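Local atomic coordinates of peroxinectin A (Dictyostelium discoideum, PDB entry 6ERC), a protein that catalyses the hydrogen peroxide-driven oxidation of phenolic donors, and oxidises iodide and thiocyanate, as a secreted heme peroxidase. Residues P47-S52 / K99-F104; I51-F56 / D363-L368; I358-D363 / D378-N383. All blocks are in the same frame, centred on the assembly; numbering follows the deposited sequence.

Interaction 1: P47-S52 / K99-F104; sequences PSRAIS and KCDQYF
Asp101 OD1 receives three N-H groups: Tyr103 N at 2.7 Å, Phe104 N at 3.1 Å and, weakly, Arg49 NH2 at 3.3 Å. The Tyr103 bond makes this an Asx turn, folded into the loop between strands 91-96 and 113-124, and the two backbone bonds hold the carboxylate steady for an arginine reaching across from the first turn of helix 48-56. The other oxygen, Asp101 OD2, takes Arg49 NE at 3.0 Å in the one bond of the buried salt bridge that is not weak. NE approaches from above the carboxylate plane, and the two flat groups lie 29° apart. A bend at chi2 (55°) in an otherwise extended chain brings the guanidinium there, while its NH1 turns to its stronger partner, Asp378. Phe104 comes in edge first, its CE2 over the centre of one guanidinium face with the planes 75° apart. An alanine in place of Asp101 would probably leave the N-H groups of Tyr103 and Phe104 without their shared acceptor and Arg49 with one carboxylate fewer, so that both loop and guanidinium could shift. At the edge of that guanidinium, near its plane, Tyr103 CD1 lies 3.5 Å from Arg49 NH2.

Interaction 2: I51-F56 / D363-L368; sequences ISNIIF and DLRNFL
Ser52 and Arg365 are the closest pair of backbones, CA to CA 7.7 Å, where helix 48-56, with a wider pi-type turn at 52-56, faces the end of the short helix 362-365. Arg365 carries the contact. Its chain runs out extended and then bends at chi3 (70°), which puts NH1 between two acceptors on the opposing helix. Ser52 OG accepts from NH1 at 3.0 Å and Asn53 OD1 accepts from the same nitrogen at 2.9 Å. Both bonds are nearly straight (166° and 175°) and both acceptors lie in the guanidinium plane, so each uses a different N-H. The Asn53 amide stands almost perpendicular to that plane, and its oxygen is met from above the carbonyl plane. In the largely helical animal haem peroxidase fold, this ties a helix near the N-terminus to one some 300 residues further along the chain, whose Leu364 touches the heme. Arg365 NH2 forms a salt bridge with Asp57, its strongest partner, the residue after Phe56, and Ser52 OG is bonded more tightly to Asp378. Lower on the arginine chain, Arg365 CD rests on Phe56 CB at 3.5 Å, while the Phe56 ring leads away toward Leu384, Val437 and Leu440.

Interaction 3: I358-D363 / D378-N383; sequences IYMISD and DLASRN. With CA (calcium ion), chain G; HEM (protoporphyrin IX containing Fe), chain F.
This is a buried apolar contact, in which a methionine from the calcium-binding loop is laid against the first turn of heme-lining helix 379-390. Met360 does nearly all the touching. Its CG is anti to the backbone N (chi1 -179°) and the chain stays extended as far as the sulfur, so SD is delivered straight onto the helix, 3.5 Å from Ala380 N and 3.7 Å from Ala380 CB. Leu379 CB flanks the sulfur at 4.1 Å. A turn at chi3 (-61°) keeps CE over Ala380, with Asn383 ND2 at its margin, 4.1 Å away. The small Ala380 side chain probably lets the thioether come this close.

The contact joins two binding sites of the animal haem peroxidase fold. Next to Met360, Tyr359 O binds the calcium ion at 2.4 Å, with two waters and with Asn355, Asp357 and Ser306 among the other ligands. On the helix, Asp378 is the N-cap: its OD1 accepts weakly from Ser381 N, and its OD2 takes Ser381 OG at 2.6 Å from above the carboxylate plane. OD2 is also bonded to Arg49 and Ser52, a gathering of donors that would be expected to favour the charged carboxylate. The same first turn also serves the porphyrin. Leu379 places CD1 3.7 Å from HEM C3A, with CD2 packed beside the neighbouring methine carbon CHB. Arg382 NE reaches the heme propionate, donating to HEM O2A at 2.9 Å; the bond is well off straight (136°). Arg386, one turn on, is hydrogen-bonded to the heme as well. Asn383 turns its OD1 to Arg302 NH1, and that same nitrogen is also hydrogen-bonded to the heme.

The three contacts form a chain leading from the surface side of the fold to the heme. Interactions 1 and 2 share helix 48-56, their centres 8 Å apart, and exchange polar bonds: Arg49 NH2 to Asn366 OD1 at 2.9 Å and Asn53 ND2 to Asp101 OD2 at 3.0 Å. Interactions 2 and 3 lie closer, 4 Å between centres; both use helix 362-365 and are linked by Met360 N and Phe56 O at 3.0 Å. Asp378 draws all three together, its OD2 salt-bridged to Arg49 NH1 and bonded to Ser52 OG. The Phe104 side chain of interaction 1 is about 13 Å from the heme, whereas interaction 3 touches it, its Leu379 side chain about 10 Å from that of His81, the predicted proton acceptor.

Interaction 1: P47-S52 / K99-F104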
loop_
_atom_site.group_PDB
_atom_site.type_symbol
_atom_site.label_atom_id
_atom_site.label_comp_id
_atom_site.label_asym_id
_atom_site.label_seq_id
_atom_site.Cartn_x
_atom_site.Cartn_y
_atom_site.Cartn_z
ATOM N N PRO A 47 -23.592 8.853 5.245
ATOM C CA PRO A 47 -23.002 7.599 4.760
ATOM C C PRO A 47 -21.745 7.845 3.936
ATOM O O PRO A 47 -21.469 8.958 3.484
ATOM C CB PRO A 47 -24.116 6.985 3.904
ATOM C CG PRO A 47 -25.368 7.631 4.382
ATOM C CD PRO A 47 -24.983 9.016 4.793
ATOM N N SER A 48 -20.982 6.766 3.735
ATOM C CA SER A 48 -19.688 6.876 3.063
ATOM C C SER A 48 -19.839 7.441 1.655
ATOM O O SER A 48 -19.123 8.372 1.268
ATOM C CB SER A 48 -19.004 5.508 3.022
ATOM O OG SER A 48 -18.826 4.988 4.328
ATOM N N ARG A 49 -20.771 6.893 0.872
ATOM C CA ARG A 49 -20.916 7.333 -0.512
ATOM C C ARG A 49 -21.333 8.796 -0.599
ATOM O O ARG A 49 -21.006 9.477 -1.578
ATOM C CB ARG A 49 -21.924 6.442 -1.239
ATOM C CG ARG A 49 -22.232 6.863 -2.674
ATOM C CD ARG A 49 -20.983 6.987 -3.535
ATOM N NE ARG A 49 -21.321 7.340 -4.911
ATOM C CZ ARG A 49 -20.440 7.703 -5.839
ATOM N NH1 ARG A 49 -19.146 7.773 -5.554
ATOM N NH2 ARG A 49 -20.857 8.004 -7.062
ATOM N N ALA A 50 -22.055 9.296 0.405
ATOM C CA ALA A 50 -22.392 10.715 0.430
ATOM C C ALA A 50 -21.148 11.559 0.671
ATOM O O ALA A 50 -20.881 12.515 -0.066
ATOM C CB ALA A 50 -23.450 10.985 1.500
ATOM N N ILE A 51 -20.367 11.215 1.697
ATOM C CA ILE A 51 -19.116 11.924 1.946
ATOM C C ILE A 51 -18.220 11.866 0.717
ATOM O O ILE A 51 -17.495 12.823 0.421
ATOM C CB ILE A 51 -18.403 11.343 3.184
ATOM C CG1 ILE A 51 -19.278 11.468 4.436
ATOM C CG2 ILE A 51 -17.064 12.033 3.401
ATOM C CD1 ILE A 51 -19.551 12.896 4.884
ATOM N N SER A 52 -18.251 10.749 -0.013
ATOM C CA SER A 52 -17.453 10.635 -1.230
ATOM C C SER A 52 -17.884 11.668 -2.262
ATOM O O SER A 52 -17.049 12.373 -2.840
ATOM C CB SER A 52 -17.574 9.220 -1.800
ATOM O OG SER A 52 -16.835 9.086 -3.000
ATOM N N LYS A 99 -30.169 7.766 -2.862
ATOM C CA LYS A 99 -31.162 7.658 -3.920
ATOM C C LYS A 99 -30.848 8.652 -5.031
ATOM O O LYS A 99 -30.472 9.799 -4.773
ATOM C CB LYS A 99 -32.566 7.901 -3.361
ATOM C CG LYS A 99 -33.691 7.522 -4.320
ATOM C CD LYS A 99 -35.071 7.666 -3.689
ATOM C CE LYS A 99 -35.478 9.125 -3.527
ATOM N NZ LYS A 99 -36.911 9.274 -3.126
ATOM N N CYS A 100 -30.980 8.194 -6.278
ATOM C CA CYS A 100 -30.768 9.000 -7.478
ATOM C C CYS A 100 -29.296 9.266 -7.768
ATOM O O CYS A 100 -28.978 10.148 -8.571
ATOM C CB CYS A 100 -31.514 10.337 -7.403
ATOM S SG CYS A 100 -33.298 10.196 -7.251
ATOM N N ASP A 101 -28.380 8.531 -7.146
ATOM C CA ASP A 101 -26.967 8.722 -7.443
ATOM C C ASP A 101 -26.718 8.493 -8.929
ATOM O O ASP A 101 -27.069 7.443 -9.475
ATOM C CB ASP A 101 -26.111 7.776 -6.603
ATOM C CG ASP A 101 -24.620 8.048 -6.750
ATOM O OD1 ASP A 101 -24.088 7.913 -7.873
ATOM O OD2 ASP A 101 -23.979 8.412 -5.740
ATOM N N GLN A 102 -26.117 9.488 -9.585
ATOM C CA GLN A 102 -25.926 9.425 -11.030
ATOM C C GLN A 102 -24.995 8.295 -11.452
ATOM O O GLN A 102 -25.080 7.837 -12.595
ATOM C CB GLN A 102 -25.383 10.760 -11.546
ATOM C CG GLN A 102 -26.288 11.951 -11.275
ATOM C CD GLN A 102 -27.662 11.791 -11.894
ATOM O OE1 GLN A 102 -27.800 11.239 -12.982
ATOM N NE2 GLN A 102 -28.688 12.269 -11.196
ATOM N N TYR A 103 -24.115 7.832 -10.564
ATOM C CA TYR A 103 -23.166 6.784 -10.916
ATOM C C TYR A 103 -23.618 5.391 -10.503
ATOM O O TYR A 103 -23.171 4.412 -11.111
ATOM C CB TYR A 103 -21.796 7.070 -10.282
ATOM C CG TYR A 103 -21.176 8.368 -10.752
ATOM C CD1 TYR A 103 -21.456 9.568 -10.109
ATOM C CD2 TYR A 103 -20.320 8.393 -11.843
ATOM C CE1 TYR A 103 -20.895 10.755 -10.539
ATOM C CE2 TYR A 103 -19.756 9.573 -12.278
ATOM C CZ TYR A 103 -20.046 10.750 -11.625
ATOM O OH TYR A 103 -19.485 11.927 -12.060
ATOM N N PHE A 104 -24.488 5.271 -9.495
ATOM C CA PHE A 104 -24.881 3.958 -9.001
ATOM C C PHE A 104 -26.380 3.825 -8.751
ATOM O O PHE A 104 -26.809 2.793 -8.219
ATOM C CB PHE A 104 -24.116 3.631 -7.712
ATOM C CG PHE A 104 -22.622 3.618 -7.881
ATOM C CD1 PHE A 104 -21.995 2.579 -8.549
ATOM C CD2 PHE A 104 -21.844 4.645 -7.370
ATOM C CE1 PHE A 104 -20.621 2.563 -8.705
ATOM C CE2 PHE A 104 -20.469 4.635 -7.525
ATOM C CZ PHE A 104 -19.857 3.591 -8.193
#

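Interaction 2: I51-F56 / D363-L368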
loop_
_atom_site.group_PDB
_atom_site.type_symbol
_atom_site.label_atom_id
_atom_site.label_comp_id
_atom_site.label_asym_id
_atom_site.label_seq_id
_atom_site.Cartn_x
_atom_site.Cartn_y
_atom_site.Cartn_z
ATOM N N ILE A 51 -20.367 11.215 1.697
ATOM C CA ILE A 51 -19.116 11.924 1.946
ATOM C C ILE A 51 -18.220 11.866 0.717
ATOM O O ILE A 51 -17.495 12.823 0.421
ATOM C CB ILE A 51 -18.403 11.343 3.184
ATOM C CG1 ILE A 51 -19.278 11.468 4.436
ATOM C CG2 ILE A 51 -17.064 12.033 3.401
ATOM C CD1 ILE A 51 -19.551 12.896 4.884
ATOM N N SER A 52 -18.251 10.749 -0.013
ATOM C CA SER A 52 -17.453 10.635 -1.230
ATOM C C SER A 52 -17.884 11.668 -2.262
ATOM O O SER A 52 -17.049 12.373 -2.840
ATOM C CB SER A 52 -17.574 9.220 -1.800
ATOM O OG SER A 52 -16.835 9.086 -3.000
ATOM N N ASN A 53 -19.191 11.775 -2.506
ATOM C CA ASN A 53 -19.682 12.722 -3.500
ATOM C C ASN A 53 -19.440 14.163 -3.066
ATOM O O ASN A 53 -19.120 15.020 -3.897
ATOM C CB ASN A 53 -21.170 12.486 -3.759
ATOM C CG ASN A 53 -21.433 11.195 -4.505
ATOM O OD1 ASN A 53 -20.705 10.842 -5.434
ATOM N ND2 ASN A 53 -22.472 10.477 -4.099
ATOM N N ILE A 54 -19.585 14.451 -1.772
ATOM C CA ILE A 54 -19.485 15.831 -1.310
ATOM C C ILE A 54 -18.035 16.297 -1.322
ATOM O O ILE A 54 -17.722 17.386 -1.817
ATOM C CB ILE A 54 -20.111 15.978 0.091
ATOM C CG1 ILE A 54 -21.631 15.784 0.021
ATOM C CG2 ILE A 54 -19.794 17.350 0.691
ATOM C CD1 ILE A 54 -22.284 15.539 1.365
ATOM N N ILE A 55 -17.134 15.491 -0.776
ATOM C CA ILE A 55 -15.753 15.904 -0.543
ATOM C C ILE A 55 -14.819 15.425 -1.649
ATOM O O ILE A 55 -14.058 16.213 -2.209
ATOM C CB ILE A 55 -15.283 15.407 0.842
ATOM C CG1 ILE A 55 -15.906 16.278 1.934
ATOM C CG2 ILE A 55 -13.756 15.424 0.942
ATOM C CD1 ILE A 55 -15.664 15.783 3.337
ATOM N N PHE A 56 -14.854 14.134 -1.971
ATOM C CA PHE A 56 -13.817 13.543 -2.807
ATOM C C PHE A 56 -14.019 13.769 -4.300
ATOM O O PHE A 56 -13.097 13.488 -5.072
ATOM C CB PHE A 56 -13.719 12.042 -2.521
ATOM C CG PHE A 56 -13.101 11.728 -1.190
ATOM C CD1 PHE A 56 -11.735 11.533 -1.074
ATOM C CD2 PHE A 56 -13.882 11.642 -0.051
ATOM C CE1 PHE A 56 -11.162 11.252 0.149
ATOM C CE2 PHE A 56 -13.311 11.359 1.176
ATOM C CZ PHE A 56 -11.949 11.164 1.275
ATOM N N ASP A 363 -11.605 7.639 -11.894
ATOM C CA ASP A 363 -11.234 6.263 -12.206
ATOM C C ASP A 363 -11.285 5.389 -10.963
ATOM O O ASP A 363 -11.625 4.204 -11.048
ATOM C CB ASP A 363 -9.839 6.221 -12.826
ATOM C CG ASP A 363 -9.752 7.009 -14.117
ATOM O OD1 ASP A 363 -9.832 8.254 -14.059
ATOM O OD2 ASP A 363 -9.605 6.383 -15.190
ATOM N N LEU A 364 -10.958 5.957 -9.804
ATOM C CA LEU A 364 -11.020 5.245 -8.535
ATOM C C LEU A 364 -12.342 5.468 -7.809
ATOM O O LEU A 364 -12.872 4.540 -7.190
ATOM C CB LEU A 364 -9.864 5.689 -7.632
ATOM C CG LEU A 364 -8.444 5.431 -8.144
ATOM C CD1 LEU A 364 -7.460 6.359 -7.457
ATOM C CD2 LEU A 364 -8.050 3.984 -7.916
ATOM N N ARG A 365 -12.887 6.685 -7.874
ATOM C CA ARG A 365 -14.069 7.014 -7.086
ATOM C C ARG A 365 -15.362 6.592 -7.772
ATOM O O ARG A 365 -16.353 6.313 -7.090
ATOM C CB ARG A 365 -14.101 8.517 -6.796
ATOM C CG ARG A 365 -14.922 8.889 -5.573
ATOM C CD ARG A 365 -14.976 10.393 -5.359
ATOM N NE ARG A 365 -15.779 11.067 -6.375
ATOM C CZ ARG A 365 -17.109 11.126 -6.370
ATOM N NH1 ARG A 365 -17.806 10.541 -5.405
ATOM N NH2 ARG A 365 -17.748 11.769 -7.338
ATOM N N ASN A 366 -15.378 6.535 -9.100
ATOM C CA ASN A 366 -16.577 6.195 -9.861
ATOM C C ASN A 366 -16.267 5.131 -10.904
ATOM O O ASN A 366 -16.531 5.295 -12.096
ATOM C CB ASN A 366 -17.166 7.435 -10.531
ATOM C CG ASN A 366 -17.710 8.440 -9.534
ATOM O OD1 ASN A 366 -18.457 8.088 -8.618
ATOM N ND2 ASN A 366 -17.336 9.702 -9.707
ATOM N N PHE A 367 -15.701 4.010 -10.462
ATOM C CA PHE A 367 -15.449 2.889 -11.357
ATOM C C PHE A 367 -16.713 2.049 -11.501
ATOM O O PHE A 367 -17.329 1.664 -10.502
ATOM C CB PHE A 367 -14.302 2.022 -10.837
ATOM C CG PHE A 367 -14.073 0.785 -11.656
ATOM C CD1 PHE A 367 -13.365 0.849 -12.843
ATOM C CD2 PHE A 367 -14.581 -0.439 -11.250
ATOM C CE1 PHE A 367 -13.159 -0.284 -13.606
ATOM C CE2 PHE A 367 -14.379 -1.576 -12.010
ATOM C CZ PHE A 367 -13.668 -1.498 -13.188
ATOM N N LEU A 368 -17.090 1.755 -12.742
ATOM C CA LEU A 368 -18.315 1.023 -13.036
ATOM C C LEU A 368 -17.990 -0.307 -13.698
ATOM O O LEU A 368 -17.032 -0.412 -14.470
ATOM C CB LEU A 368 -19.243 1.832 -13.951
ATOM C CG LEU A 368 -19.814 3.128 -13.381
ATOM C CD1 LEU A 368 -20.690 3.805 -14.419
ATOM C CD2 LEU A 368 -20.603 2.866 -12.108
#

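Interaction 3: I358-D363 / D378-N383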
loop_
_atom_site.group_PDB
_atom_site.type_symbol
_atom_site.label_atom_id
_atom_site.label_comp_id
_atom_site.label_asym_id
_atom_site.label_seq_id
_atom_site.Cartn_x
_atom_site.Cartn_y
_atom_site.Cartn_z
ATOM N N ILE A 358 -8.171 16.406 -0.754
ATOM C CA ILE A 358 -9.442 15.716 -0.578
ATOM C C ILE A 358 -9.927 15.066 -1.867
ATOM O O ILE A 358 -10.830 14.225 -1.822
ATOM C CB ILE A 358 -10.509 16.682 -0.035
ATOM C CG1 ILE A 358 -10.710 17.862 -0.991
ATOM C CG2 ILE A 358 -10.117 17.165 1.354
ATOM C CD1 ILE A 358 -11.930 18.700 -0.678
ATOM N N TYR A 359 -9.349 15.414 -3.012
ATOM C CA TYR A 359 -9.891 14.999 -4.298
ATOM C C TYR A 359 -9.310 13.676 -4.766
ATOM O O TYR A 359 -8.103 13.439 -4.667
ATOM C CB TYR A 359 -9.625 16.076 -5.338
ATOM C CG TYR A 359 -10.058 17.413 -4.838
ATOM C CD1 TYR A 359 -11.399 17.752 -4.812
ATOM C CD2 TYR A 359 -9.136 18.325 -4.350
ATOM C CE1 TYR A 359 -11.812 18.968 -4.339
ATOM C CE2 TYR A 359 -9.539 19.549 -3.871
ATOM C CZ TYR A 359 -10.879 19.864 -3.868
ATOM O OH TYR A 359 -11.285 21.087 -3.395
ATOM N N MET A 360 -10.188 12.827 -5.294
ATOM C CA MET A 360 -9.819 11.532 -5.838
ATOM C C MET A 360 -10.342 11.440 -7.261
ATOM O O MET A 360 -11.494 11.796 -7.525
ATOM C CB MET A 360 -10.393 10.407 -4.979
ATOM C CG MET A 360 -10.039 9.009 -5.446
ATOM S SD MET A 360 -10.601 7.758 -4.275
ATOM C CE MET A 360 -9.685 8.222 -2.807
ATOM N N ILE A 361 -9.489 10.982 -8.179
ATOM C CA ILE A 361 -9.903 10.860 -9.569
ATOM C C ILE A 361 -11.116 9.939 -9.672
ATOM O O ILE A 361 -11.360 9.087 -8.807
ATOM C CB ILE A 361 -8.747 10.345 -10.443
ATOM C CG1 ILE A 361 -8.191 9.034 -9.876
ATOM C CG2 ILE A 361 -7.654 11.400 -10.541
ATOM C CD1 ILE A 361 -7.198 8.346 -10.791
ATOM N N SER A 362 -11.888 10.120 -10.741
ATOM C CA SER A 362 -13.098 9.334 -10.928
ATOM C C SER A 362 -12.812 7.911 -11.385
ATOM O O SER A 362 -13.696 7.054 -11.278
ATOM C CB SER A 362 -14.022 10.023 -11.934
ATOM O OG SER A 362 -14.524 11.233 -11.397
ATOM N N ASP A 363 -11.605 7.639 -11.894
ATOM C CA ASP A 363 -11.234 6.263 -12.206
ATOM C C ASP A 363 -11.285 5.389 -10.963
ATOM O O ASP A 363 -11.625 4.204 -11.048
ATOM C CB ASP A 363 -9.839 6.221 -12.826
ATOM C CG ASP A 363 -9.752 7.009 -14.117
ATOM O OD1 ASP A 363 -9.832 8.254 -14.059
ATOM O OD2 ASP A 363 -9.605 6.383 -15.190
ATOM N N ASP A 378 -16.303 2.247 -5.357
ATOM C CA ASP A 378 -15.860 3.599 -5.035
ATOM C C ASP A 378 -14.778 3.474 -3.973
ATOM O O ASP A 378 -15.065 3.104 -2.831
ATOM C CB ASP A 378 -17.028 4.459 -4.545
ATOM C CG ASP A 378 -16.613 5.878 -4.186
ATOM O OD1 ASP A 378 -15.401 6.175 -4.165
ATOM O OD2 ASP A 378 -17.513 6.704 -3.926
ATOM N N LEU A 379 -13.536 3.772 -4.351
ATOM C CA LEU A 379 -12.430 3.597 -3.419
ATOM C C LEU A 379 -12.485 4.612 -2.284
ATOM O O LEU A 379 -12.118 4.291 -1.148
ATOM C CB LEU A 379 -11.102 3.693 -4.167
ATOM C CG LEU A 379 -9.837 3.367 -3.373
ATOM C CD1 LEU A 379 -9.959 2.045 -2.623
ATOM C CD2 LEU A 379 -8.651 3.319 -4.317
ATOM N N ALA A 380 -12.937 5.833 -2.564
ATOM C CA ALA A 380 -13.146 6.803 -1.495
ATOM C C ALA A 380 -14.156 6.279 -0.480
ATOM O O ALA A 380 -13.926 6.346 0.733
ATOM C CB ALA A 380 -13.611 8.134 -2.081
ATOM N N SER A 381 -15.280 5.743 -0.962
ATOM C CA SER A 381 -16.284 5.190 -0.058
ATOM C C SER A 381 -15.734 4.001 0.718
ATOM O O SER A 381 -15.963 3.880 1.928
ATOM C CB SER A 381 -17.531 4.781 -0.842
ATOM O OG SER A 381 -18.093 5.887 -1.521
ATOM N N ARG A 382 -15.010 3.107 0.041
ATOM C CA ARG A 382 -14.437 1.952 0.725
ATOM C C ARG A 382 -13.526 2.384 1.865
ATOM O O ARG A 382 -13.505 1.753 2.927
ATOM C CB ARG A 382 -13.678 1.073 -0.269
ATOM C CG ARG A 382 -14.581 0.312 -1.233
ATOM C CD ARG A 382 -13.830 -0.786 -1.981
ATOM N NE ARG A 382 -13.549 -1.948 -1.136
ATOM C CZ ARG A 382 -14.432 -2.904 -0.853
ATOM N NH1 ARG A 382 -15.666 -2.844 -1.340
ATOM N NH2 ARG A 382 -14.084 -3.924 -0.074
ATOM N N ASN A 383 -12.773 3.467 1.670
ATOM C CA ASN A 383 -11.898 3.953 2.731
ATOM C C ASN A 383 -12.709 4.464 3.915
ATOM O O ASN A 383 -12.430 4.113 5.067
ATOM C CB ASN A 383 -10.978 5.046 2.190
ATOM C CG ASN A 383 -10.040 4.534 1.112
ATOM O OD1 ASN A 383 -9.601 3.386 1.149
ATOM N ND2 ASN A 383 -9.731 5.386 0.144
HETATM CA CA CA G . -5.906 14.200 -5.084
HETATM C CHA HEM F . -5.940 -0.359 0.282
HETATM C CHB HEM F . -6.590 0.054 -4.491
HETATM C CHC HEM F . -2.738 3.015 -4.739
HETATM C CHD HEM F . -2.251 2.782 0.075
HETATM C C1A HEM F . -6.482 -0.450 -0.976
HETATM C C2A HEM F . -7.725 -1.097 -1.314
HETATM C C3A HEM F . -7.915 -0.986 -2.632
HETATM C C4A HEM F . -6.785 -0.264 -3.172
HETATM C CMA HEM F . -9.106 -1.528 -3.452
HETATM C CAA HEM F . -8.655 -1.775 -0.294
HETATM C CBA HEM F . -9.920 -0.932 -0.224
HETATM C CGA HEM F . -10.615 -1.158 1.093
HETATM O O1A HEM F . -10.028 -0.826 2.155
HETATM O O2A HEM F . -11.766 -1.662 1.082
HETATM C C1B HEM F . -5.592 0.872 -4.964
HETATM C C2B HEM F . -5.386 1.206 -6.351
HETATM C C3B HEM F . -4.320 2.020 -6.429
HETATM C C4B HEM F . -3.820 2.229 -5.084
HETATM C CMB HEM F . -6.286 0.661 -7.479
HETATM C CAB HEM F . -3.670 2.679 -7.668
HETATM C CBB HEM F . -4.168 2.565 -8.904
HETATM C C1C HEM F . -2.268 3.224 -3.460
HETATM C C2C HEM F . -1.143 4.060 -3.079
HETATM C C3C HEM F . -1.009 3.991 -1.737
HETATM C C4C HEM F . -2.048 3.110 -1.248
HETATM C CMC HEM F . -0.326 4.850 -4.124
HETATM C CAC HEM F . -0.015 4.647 -0.743
HETATM C CBC HEM F . 0.992 5.461 -1.066
HETATM C C1D HEM F . -3.176 1.880 0.541
HETATM C C2D HEM F . -3.291 1.413 1.903
HETATM C C3D HEM F . -4.316 0.556 1.953
HETATM C C4D HEM F . -4.873 0.435 0.628
HETATM C CMD HEM F . -2.393 1.871 3.070
HETATM C CAD HEM F . -4.831 -0.228 3.172
HETATM C CBD HEM F . -3.880 -1.411 3.324
HETATM C CGD HEM F . -4.603 -2.631 3.839
HETATM O O1D HEM F . -5.191 -3.370 3.008
HETATM O O2D HEM F . -4.594 -2.882 5.071
HETATM N NA HEM F . -5.931 0.048 -2.136
HETATM N NB HEM F . -4.622 1.511 -4.216
HETATM N NC HEM F . -2.792 2.660 -2.316
HETATM N ND HEM F . -4.156 1.261 -0.209
HETATM FE FE HEM F . -4.350 1.341 -2.193
HETATM O O HOH W 1 -6.755 13.430 -7.168
HETATM O O HOH W 2 -5.734 16.127 -6.416
#